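Long-range contacts in DNA repair protein XRCC1 (Homo sapiens, PDB 3LQC), which acts as a scaffold in DNA single-strand break repair, assembling repair protein complexes and binding poly-ADP-ribose chains to limit PARP1 activity: residues Val86-Met94 with Arg107-Val117; Gln54-Ser65 with Pro141-Pro152. All coordinates share one frame; numbering follows the deposited sequence. Where two conformers were deposited one is given.

Both contacts lie in the N-terminal domain of XRCC1, where a five-stranded mixed sheet packs against a three-stranded antiparallel sheet. Following the chain, Gln-54-Ser-65 comes first and supplies the middle strand of the smaller sheet. Val-86-Met-94 then runs along strand 85-92, an outermost strand of the larger sheet, and just past its end. Arg-107-Val-117 returns to the smaller sheet and closes the loop of interaction 1 across the two sheets. Pro-141-Pro-152 arrives last and closes the longer loop of interaction 2, so interaction 1 is nested inside it. The two contacts meet where strands 108-111 and 57-63 pair: Phe-111 N lies 2.7 Å from Val-58 O, a probable hydrogen bond.

Interaction 1: residues Val86-Met94 with Arg107-Val117; sequences VLLVTSSFM and RVRMFGPDKLV
The Phe-111 ring receives Leu-88 over one face and Phe-93 at its edge. Leu-88 CD2 sits almost above the ring centre, 3.6 Å from the Phe-111 centroid, in a CH-pi contact. With CG of Leu-88 anti to the backbone N (chi1 172°), the side chain crosses Phe-111 at about a right angle and brings both methyls to the ring. Phe-93 CZ approaches Phe-111 CZ at 4.0 Å. One face of the Phe-93 ring carries Arg-109 CD, offset toward the rim, and Arg-107 O lies at the ring's edge. Phe-111 CE2 lies over one face of the Arg-109 guanidinium, toward its rim; that plane is 52° from the Phe-93 ring.

The Arg-109 chain bends at chi3 (61°), which lays its aliphatic part over Phe-93. Arg-109 NH1 donates to Ser-92 O at 2.7 Å, on a lone pair of the carbonyl, though the bond is bent. An acidic side chain of another protein chain, outside the two segments, forms a salt bridge with this NH1. With an alanine here, the Phe-93 face would probably lose its cover, and Ser-92 O and the acidic side chain of the other chain would lose this partner. The extended Arg-107 brings NH1 to Phe-93 O at 2.8 Å from above the carbonyl plane, and its NH2 pairs with Glu-98.

At the other end, the backbone bond from Val-117 N to Leu-87 O is 2.9 Å long and nearly straight.

The contact faces one beta sheet with another. Leu-87 and Leu-88 form a classic beta bulge in strand 85-92, both facing Val-70 of strand 67-73. Leu-88 and Phe-93 also touch Ile-60 of strand 57-63. Leu-87 reaches helix 118-121, and the other protein chain hydrogen-bonds the backbone of Thr-90.

Interaction 2: residues Gln54-Ser65 with Pro141-Pro152; sequences QIHSVDIGNDGS and PFGLSFVRFHSP
Gly-61 lies under the Phe-146 ring in an antiparallel strand pair, part of the three-stranded sheet of the XRCC1 N-terminal domain. Strand 57-63 is the middle strand, with 108-111 on its other side. A classic beta bulge puts both Ser-145 N and Phe-146 N on Gly-61 O and shifts the register by one.

From CB, the Phe-146 side chain enters the space between backbone N and carbonyl carbon (chi1 68°), which lays the ring across the neighbouring strand. CG, CD1 and CE1 pass over Gly-61 N, CE1 of Phe-146 at 3.4 Å. CD2, CE2 and CZ lie over Gly-61 CA, 3.6 Å from the Phe-146 ring centroid. The ring lies flat against Gly-61, with no room for a CB. Arg-148 NH2 covers the opposite face.

The other side of the pair is apolar. Val-58 CG2 meets Phe-149 CD1 at 3.9 Å, and Ile-60 CG2 meets Leu-144 CD2 at 3.8 Å. Leu-144 reaches on to strand 125-133, while Val-147 touches helix 17-25.

On the Phe-146 side, His-150 NE2 donates to Asp-59 OD2 at 2.8 Å. The acceptor lies close to the imidazole plane, but the donor comes from above the carboxylate, 62° out of its plane.

Interaction 1: residues Val86-Met94 with Arg107-Val117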
# COMPACT_ATOMS: atom_id res chain seq x y z
N VAL A 86 -7.48 -18.10 -1.02
CA VAL A 86 -8.08 -16.79 -0.81
C VAL A 86 -9.24 -16.55 -1.78
O VAL A 86 -9.10 -16.70 -2.99
CB VAL A 86 -7.06 -15.63 -0.93
CG1 VAL A 86 -7.76 -14.30 -0.76
CG2 VAL A 86 -5.98 -15.77 0.11
N LEU A 87 -10.38 -16.17 -1.22
CA LEU A 87 -11.50 -15.76 -2.04
C LEU A 87 -11.51 -14.24 -2.12
O LEU A 87 -11.44 -13.66 -3.21
CB LEU A 87 -12.81 -16.27 -1.43
CG LEU A 87 -14.00 -15.95 -2.32
CD1 LEU A 87 -13.85 -16.72 -3.61
CD2 LEU A 87 -15.29 -16.27 -1.62
N LEU A 88 -11.61 -13.58 -0.97
CA LEU A 88 -11.49 -12.13 -0.93
C LEU A 88 -10.21 -11.76 -0.21
O LEU A 88 -10.03 -12.04 0.97
CB LEU A 88 -12.68 -11.46 -0.23
CG LEU A 88 -12.48 -9.96 0.01
CD1 LEU A 88 -12.36 -9.23 -1.31
CD2 LEU A 88 -13.60 -9.37 0.83
N VAL A 89 -9.31 -11.13 -0.95
CA VAL A 89 -8.02 -10.73 -0.42
C VAL A 89 -8.19 -9.78 0.77
O VAL A 89 -9.20 -9.08 0.88
CB VAL A 89 -7.19 -10.09 -1.54
CG1 VAL A 89 -7.33 -8.57 -1.53
CG2 VAL A 89 -5.76 -10.53 -1.44
N THR A 90 -7.23 -9.78 1.69
CA THR A 90 -7.30 -8.93 2.88
C THR A 90 -7.60 -7.47 2.52
O THR A 90 -6.84 -6.81 1.82
CB THR A 90 -6.01 -8.99 3.70
OG1 THR A 90 -5.68 -10.36 3.98
CG2 THR A 90 -6.19 -8.23 5.02
N SER A 91 -8.73 -6.97 3.02
CA SER A 91 -9.24 -5.69 2.58
C SER A 91 -9.45 -4.71 3.74
O SER A 91 -9.80 -5.11 4.85
CB SER A 91 -10.55 -5.89 1.81
OG SER A 91 -10.33 -6.74 0.71
N SER A 92 -9.22 -3.43 3.45
CA SER A 92 -9.24 -2.37 4.46
C SER A 92 -10.65 -1.92 4.84
O SER A 92 -11.52 -1.76 3.98
CB SER A 92 -8.43 -1.17 3.96
OG SER A 92 -8.62 -0.04 4.77
N PHE A 93 -10.88 -1.73 6.13
CA PHE A 93 -12.16 -1.24 6.61
C PHE A 93 -11.97 -0.07 7.56
O PHE A 93 -12.86 0.76 7.71
CB PHE A 93 -12.96 -2.36 7.27
CG PHE A 93 -13.64 -3.26 6.29
CD1 PHE A 93 -14.96 -3.06 5.95
CD2 PHE A 93 -12.93 -4.28 5.67
CE1 PHE A 93 -15.59 -3.88 5.03
CE2 PHE A 93 -13.55 -5.09 4.74
CZ PHE A 93 -14.88 -4.89 4.42
N MET A 94 -10.80 -0.01 8.18
CA MET A 94 -10.44 1.14 9.02
C MET A 94 -8.96 1.43 8.89
O MET A 94 -8.15 0.51 8.72
CB MET A 94 -10.76 0.87 10.49
CG MET A 94 -12.19 0.48 10.75
SD MET A 94 -12.48 0.17 12.50
CE MET A 94 -12.34 1.81 13.19
N ARG A 107 -18.07 0.42 8.36
CA ARG A 107 -18.10 0.51 6.91
C ARG A 107 -18.68 -0.76 6.30
O ARG A 107 -18.46 -1.87 6.80
CB ARG A 107 -16.72 0.78 6.33
CG ARG A 107 -16.25 2.20 6.52
CD ARG A 107 -15.01 2.49 5.70
NE ARG A 107 -14.66 3.90 5.82
CZ ARG A 107 -13.75 4.38 6.66
NH1 ARG A 107 -13.06 3.57 7.45
NH2 ARG A 107 -13.51 5.69 6.69
N VAL A 108 -19.44 -0.59 5.22
CA VAL A 108 -19.92 -1.72 4.44
C VAL A 108 -19.24 -1.69 3.08
O VAL A 108 -19.18 -0.65 2.43
CB VAL A 108 -21.44 -1.65 4.23
CG1 VAL A 108 -21.90 -2.83 3.36
CG2 VAL A 108 -22.17 -1.63 5.56
N ARG A 109 -18.74 -2.84 2.65
CA ARG A 109 -18.20 -2.93 1.29
C ARG A 109 -18.77 -4.16 0.59
O ARG A 109 -18.87 -5.24 1.18
CB ARG A 109 -16.67 -2.97 1.30
CG ARG A 109 -16.05 -1.78 2.00
CD ARG A 109 -14.53 -1.86 2.00
NE ARG A 109 -13.99 -1.88 0.65
CZ ARG A 109 -12.72 -2.12 0.37
NH1 ARG A 109 -11.87 -2.37 1.36
NH2 ARG A 109 -12.29 -2.13 -0.88
N MET A 110 -19.16 -3.97 -0.67
CA MET A 110 -19.65 -5.05 -1.52
C MET A 110 -18.51 -5.45 -2.43
O MET A 110 -17.82 -4.60 -2.97
CB MET A 110 -20.82 -4.56 -2.37
CG MET A 110 -21.78 -3.60 -1.66
SD MET A 110 -22.79 -4.40 -0.40
CE MET A 110 -23.95 -3.11 0.02
N PHE A 111 -18.33 -6.76 -2.61
CA PHE A 111 -17.28 -7.26 -3.49
C PHE A 111 -17.87 -8.20 -4.54
O PHE A 111 -18.08 -9.38 -4.28
CB PHE A 111 -16.19 -7.97 -2.68
CG PHE A 111 -15.61 -7.13 -1.57
CD1 PHE A 111 -16.27 -7.02 -0.35
CD2 PHE A 111 -14.42 -6.44 -1.75
CE1 PHE A 111 -15.74 -6.25 0.67
CE2 PHE A 111 -13.90 -5.66 -0.73
CZ PHE A 111 -14.56 -5.56 0.49
N GLY A 112 -18.15 -7.66 -5.72
CA GLY A 112 -18.72 -8.45 -6.80
C GLY A 112 -17.69 -9.37 -7.42
O GLY A 112 -16.54 -9.38 -7.01
N PRO A 113 -18.10 -10.14 -8.43
CA PRO A 113 -17.21 -11.13 -9.04
C PRO A 113 -15.88 -10.48 -9.37
O PRO A 113 -14.81 -11.10 -9.32
CB PRO A 113 -17.93 -11.51 -10.34
CG PRO A 113 -19.36 -11.22 -10.08
CD PRO A 113 -19.40 -10.05 -9.14
N ASP A 114 -15.97 -9.21 -9.70
CA ASP A 114 -14.84 -8.45 -10.18
C ASP A 114 -13.74 -8.33 -9.13
O ASP A 114 -12.56 -8.30 -9.46
CB ASP A 114 -15.32 -7.06 -10.59
CG ASP A 114 -14.21 -6.22 -11.14
OD1 ASP A 114 -13.35 -6.78 -11.87
OD2 ASP A 114 -14.19 -5.00 -10.85
N LYS A 115 -14.16 -8.26 -7.87
CA LYS A 115 -13.23 -7.94 -6.79
C LYS A 115 -12.79 -9.17 -6.00
O LYS A 115 -12.00 -9.06 -5.06
CB LYS A 115 -13.83 -6.88 -5.87
CG LYS A 115 -14.34 -5.65 -6.62
CD LYS A 115 -13.98 -4.36 -5.90
CE LYS A 115 -14.72 -4.23 -4.57
NZ LYS A 115 -14.05 -3.24 -3.67
N LEU A 116 -13.28 -10.34 -6.40
CA LEU A 116 -12.87 -11.60 -5.79
C LEU A 116 -11.78 -12.23 -6.64
O LEU A 116 -11.61 -11.87 -7.80
CB LEU A 116 -14.05 -12.55 -5.68
CG LEU A 116 -15.21 -12.08 -4.81
CD1 LEU A 116 -16.30 -13.12 -4.74
CD2 LEU A 116 -14.69 -11.75 -3.43
N VAL A 117 -11.03 -13.16 -6.05
CA VAL A 117 -10.02 -13.91 -6.79
C VAL A 117 -10.74 -14.89 -7.70
O VAL A 117 -11.42 -15.81 -7.23
CB VAL A 117 -9.09 -14.70 -5.86
CG1 VAL A 117 -8.00 -15.40 -6.67
CG2 VAL A 117 -8.49 -13.78 -4.81
O HOH W 1 -10.14 -10.56 -3.87
O HOH W 2 -15.14 0.31 9.16

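Interaction 2: residues Gln54-Ser65 with Pro141-Pro152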
# COMPACT_ATOMS: atom_id res chain seq x y z
N GLN A 54 -20.90 -22.30 -4.47
CA GLN A 54 -20.09 -21.40 -5.28
C GLN A 54 -20.44 -19.97 -4.90
O GLN A 54 -21.61 -19.59 -4.88
CB GLN A 54 -20.34 -21.62 -6.77
CG GLN A 54 -19.47 -20.78 -7.69
CD GLN A 54 -19.72 -21.06 -9.16
OE1 GLN A 54 -20.86 -21.11 -9.61
NE2 GLN A 54 -18.65 -21.25 -9.92
N ILE A 55 -19.42 -19.17 -4.58
CA ILE A 55 -19.67 -17.83 -4.09
C ILE A 55 -19.47 -16.78 -5.17
O ILE A 55 -18.35 -16.51 -5.60
CB ILE A 55 -18.82 -17.52 -2.85
CG1 ILE A 55 -19.25 -18.45 -1.71
CG2 ILE A 55 -18.98 -16.07 -2.45
CD1 ILE A 55 -18.38 -18.38 -0.50
N HIS A 56 -20.58 -16.21 -5.61
CA HIS A 56 -20.60 -15.22 -6.68
C HIS A 56 -19.93 -13.92 -6.24
O HIS A 56 -19.00 -13.43 -6.89
CB HIS A 56 -22.05 -14.96 -7.11
CG HIS A 56 -22.21 -13.84 -8.09
ND1 HIS A 56 -22.65 -12.59 -7.73
CD2 HIS A 56 -21.99 -13.79 -9.43
CE1 HIS A 56 -22.68 -11.81 -8.79
NE2 HIS A 56 -22.29 -12.51 -9.84
N SER A 57 -20.40 -13.39 -5.12
CA SER A 57 -19.92 -12.13 -4.59
C SER A 57 -20.10 -12.12 -3.07
O SER A 57 -20.79 -12.97 -2.52
CB SER A 57 -20.68 -10.97 -5.23
OG SER A 57 -22.08 -11.11 -5.02
N VAL A 58 -19.49 -11.13 -2.41
CA VAL A 58 -19.48 -11.07 -0.96
C VAL A 58 -19.71 -9.65 -0.44
O VAL A 58 -19.02 -8.72 -0.84
CB VAL A 58 -18.13 -11.56 -0.40
CG1 VAL A 58 -18.15 -11.56 1.12
CG2 VAL A 58 -17.81 -12.95 -0.92
N ASP A 59 -20.69 -9.49 0.45
CA ASP A 59 -20.94 -8.21 1.10
C ASP A 59 -20.52 -8.31 2.56
O ASP A 59 -20.88 -9.26 3.26
CB ASP A 59 -22.42 -7.82 1.03
CG ASP A 59 -22.95 -7.77 -0.40
OD1 ASP A 59 -22.14 -7.60 -1.35
OD2 ASP A 59 -24.18 -7.91 -0.56
N ILE A 60 -19.76 -7.32 3.03
CA ILE A 60 -19.20 -7.36 4.37
C ILE A 60 -19.52 -6.08 5.12
O ILE A 60 -19.28 -4.98 4.63
CB ILE A 60 -17.68 -7.55 4.32
CG1 ILE A 60 -17.35 -8.92 3.73
CG2 ILE A 60 -17.07 -7.39 5.71
CD1 ILE A 60 -15.89 -9.18 3.61
N GLY A 61 -20.09 -6.23 6.32
CA GLY A 61 -20.38 -5.10 7.18
C GLY A 61 -19.45 -5.13 8.37
O GLY A 61 -19.54 -6.03 9.21
N ASN A 62 -18.57 -4.15 8.45
CA ASN A 62 -17.56 -4.16 9.49
C ASN A 62 -18.14 -3.90 10.87
O ASN A 62 -19.18 -3.27 11.01
CB ASN A 62 -16.45 -3.14 9.20
CG ASN A 62 -15.31 -3.22 10.20
OD1 ASN A 62 -14.94 -4.30 10.66
ND2 ASN A 62 -14.75 -2.07 10.55
N ASP A 63 -17.46 -4.41 11.89
CA ASP A 63 -17.75 -4.02 13.25
C ASP A 63 -16.45 -3.81 14.00
O ASP A 63 -16.15 -4.52 14.96
CB ASP A 63 -18.62 -5.05 13.97
CG ASP A 63 -18.94 -4.63 15.40
OD1 ASP A 63 -19.10 -3.42 15.65
OD2 ASP A 63 -19.04 -5.52 16.27
N GLY A 64 -15.66 -2.85 13.53
CA GLY A 64 -14.47 -2.41 14.23
C GLY A 64 -13.18 -3.09 13.80
O GLY A 64 -12.15 -2.90 14.44
N SER A 65 -13.24 -3.87 12.73
CA SER A 65 -12.05 -4.53 12.20
C SER A 65 -11.28 -3.54 11.33
O SER A 65 -11.88 -2.71 10.66
CB SER A 65 -12.43 -5.74 11.35
OG SER A 65 -12.99 -6.77 12.12
N PRO A 141 -14.06 -5.43 21.01
CA PRO A 141 -14.63 -6.73 20.66
C PRO A 141 -14.92 -6.77 19.16
O PRO A 141 -16.02 -7.16 18.76
CB PRO A 141 -15.96 -6.75 21.42
CG PRO A 141 -16.09 -5.39 22.09
CD PRO A 141 -15.11 -4.49 21.43
N PHE A 142 -13.93 -6.38 18.36
CA PHE A 142 -14.11 -6.15 16.93
C PHE A 142 -14.43 -7.42 16.14
O PHE A 142 -14.10 -8.52 16.56
CB PHE A 142 -12.84 -5.51 16.34
CG PHE A 142 -11.66 -6.41 16.36
CD1 PHE A 142 -11.48 -7.36 15.36
CD2 PHE A 142 -10.72 -6.33 17.37
CE1 PHE A 142 -10.39 -8.21 15.37
CE2 PHE A 142 -9.63 -7.17 17.39
CZ PHE A 142 -9.46 -8.11 16.39
N GLY A 143 -15.07 -7.24 15.00
CA GLY A 143 -15.42 -8.35 14.13
C GLY A 143 -16.22 -7.82 12.97
O GLY A 143 -15.86 -6.80 12.37
N LEU A 144 -17.32 -8.49 12.66
CA LEU A 144 -18.21 -8.06 11.59
C LEU A 144 -19.61 -7.83 12.11
O LEU A 144 -20.04 -8.50 13.05
CB LEU A 144 -18.27 -9.10 10.47
CG LEU A 144 -16.96 -9.35 9.75
CD1 LEU A 144 -17.21 -10.18 8.50
CD2 LEU A 144 -16.31 -8.02 9.41
N SER A 145 -20.33 -6.90 11.50
CA SER A 145 -21.76 -6.79 11.75
C SER A 145 -22.46 -7.85 10.92
O SER A 145 -23.41 -8.48 11.37
CB SER A 145 -22.28 -5.40 11.38
OG SER A 145 -21.86 -4.47 12.36
N PHE A 146 -21.96 -8.05 9.71
CA PHE A 146 -22.55 -9.04 8.84
C PHE A 146 -21.60 -9.40 7.72
O PHE A 146 -20.71 -8.64 7.35
CB PHE A 146 -23.89 -8.54 8.29
CG PHE A 146 -23.78 -7.38 7.35
CD1 PHE A 146 -23.36 -7.57 6.04
CD2 PHE A 146 -24.11 -6.10 7.76
CE1 PHE A 146 -23.26 -6.51 5.17
CE2 PHE A 146 -24.01 -5.03 6.90
CZ PHE A 146 -23.59 -5.23 5.59
N VAL A 147 -21.78 -10.60 7.19
CA VAL A 147 -21.13 -11.00 5.97
C VAL A 147 -22.15 -11.80 5.18
O VAL A 147 -22.83 -12.67 5.73
CB VAL A 147 -19.85 -11.84 6.23
CG1 VAL A 147 -20.14 -12.97 7.22
CG2 VAL A 147 -19.30 -12.39 4.92
N ARG A 148 -22.31 -11.47 3.91
CA ARG A 148 -23.25 -12.17 3.05
C ARG A 148 -22.55 -12.74 1.83
O ARG A 148 -21.69 -12.09 1.23
CB ARG A 148 -24.38 -11.24 2.61
CG ARG A 148 -25.29 -10.85 3.74
CD ARG A 148 -26.07 -9.60 3.41
NE ARG A 148 -26.62 -9.01 4.62
CZ ARG A 148 -26.79 -7.70 4.81
NH1 ARG A 148 -26.45 -6.84 3.85
NH2 ARG A 148 -27.30 -7.27 5.95
N PHE A 149 -22.91 -13.97 1.50
CA PHE A 149 -22.36 -14.63 0.33
C PHE A 149 -23.48 -14.86 -0.65
O PHE A 149 -24.56 -15.34 -0.29
CB PHE A 149 -21.70 -15.94 0.74
CG PHE A 149 -20.75 -15.79 1.89
CD1 PHE A 149 -19.46 -15.34 1.68
CD2 PHE A 149 -21.16 -16.06 3.18
CE1 PHE A 149 -18.58 -15.19 2.73
CE2 PHE A 149 -20.29 -15.91 4.24
CZ PHE A 149 -19.00 -15.47 4.02
N HIS A 150 -23.24 -14.49 -1.90
CA HIS A 150 -24.23 -14.63 -2.94
C HIS A 150 -23.85 -15.76 -3.88
O HIS A 150 -22.71 -15.86 -4.34
CB HIS A 150 -24.40 -13.31 -3.69
CG HIS A 150 -24.78 -12.17 -2.80
ND1 HIS A 150 -26.05 -12.01 -2.29
CD2 HIS A 150 -24.04 -11.15 -2.31
CE1 HIS A 150 -26.08 -10.93 -1.54
NE2 HIS A 150 -24.88 -10.39 -1.53
N SER A 151 -24.83 -16.62 -4.15
CA SER A 151 -24.60 -17.83 -4.92
C SER A 151 -25.67 -17.97 -6.00
O SER A 151 -26.79 -17.47 -5.84
CB SER A 151 -24.62 -19.03 -3.98
OG SER A 151 -23.94 -18.73 -2.77
N PRO A 152 -25.33 -18.66 -7.10
CA PRO A 152 -26.29 -18.96 -8.17
C PRO A 152 -27.54 -19.68 -7.65
O PRO A 152 -27.43 -20.79 -7.14
CB PRO A 152 -25.50 -19.90 -9.09
CG PRO A 152 -24.07 -19.52 -8.86
CD PRO A 152 -23.98 -19.14 -7.41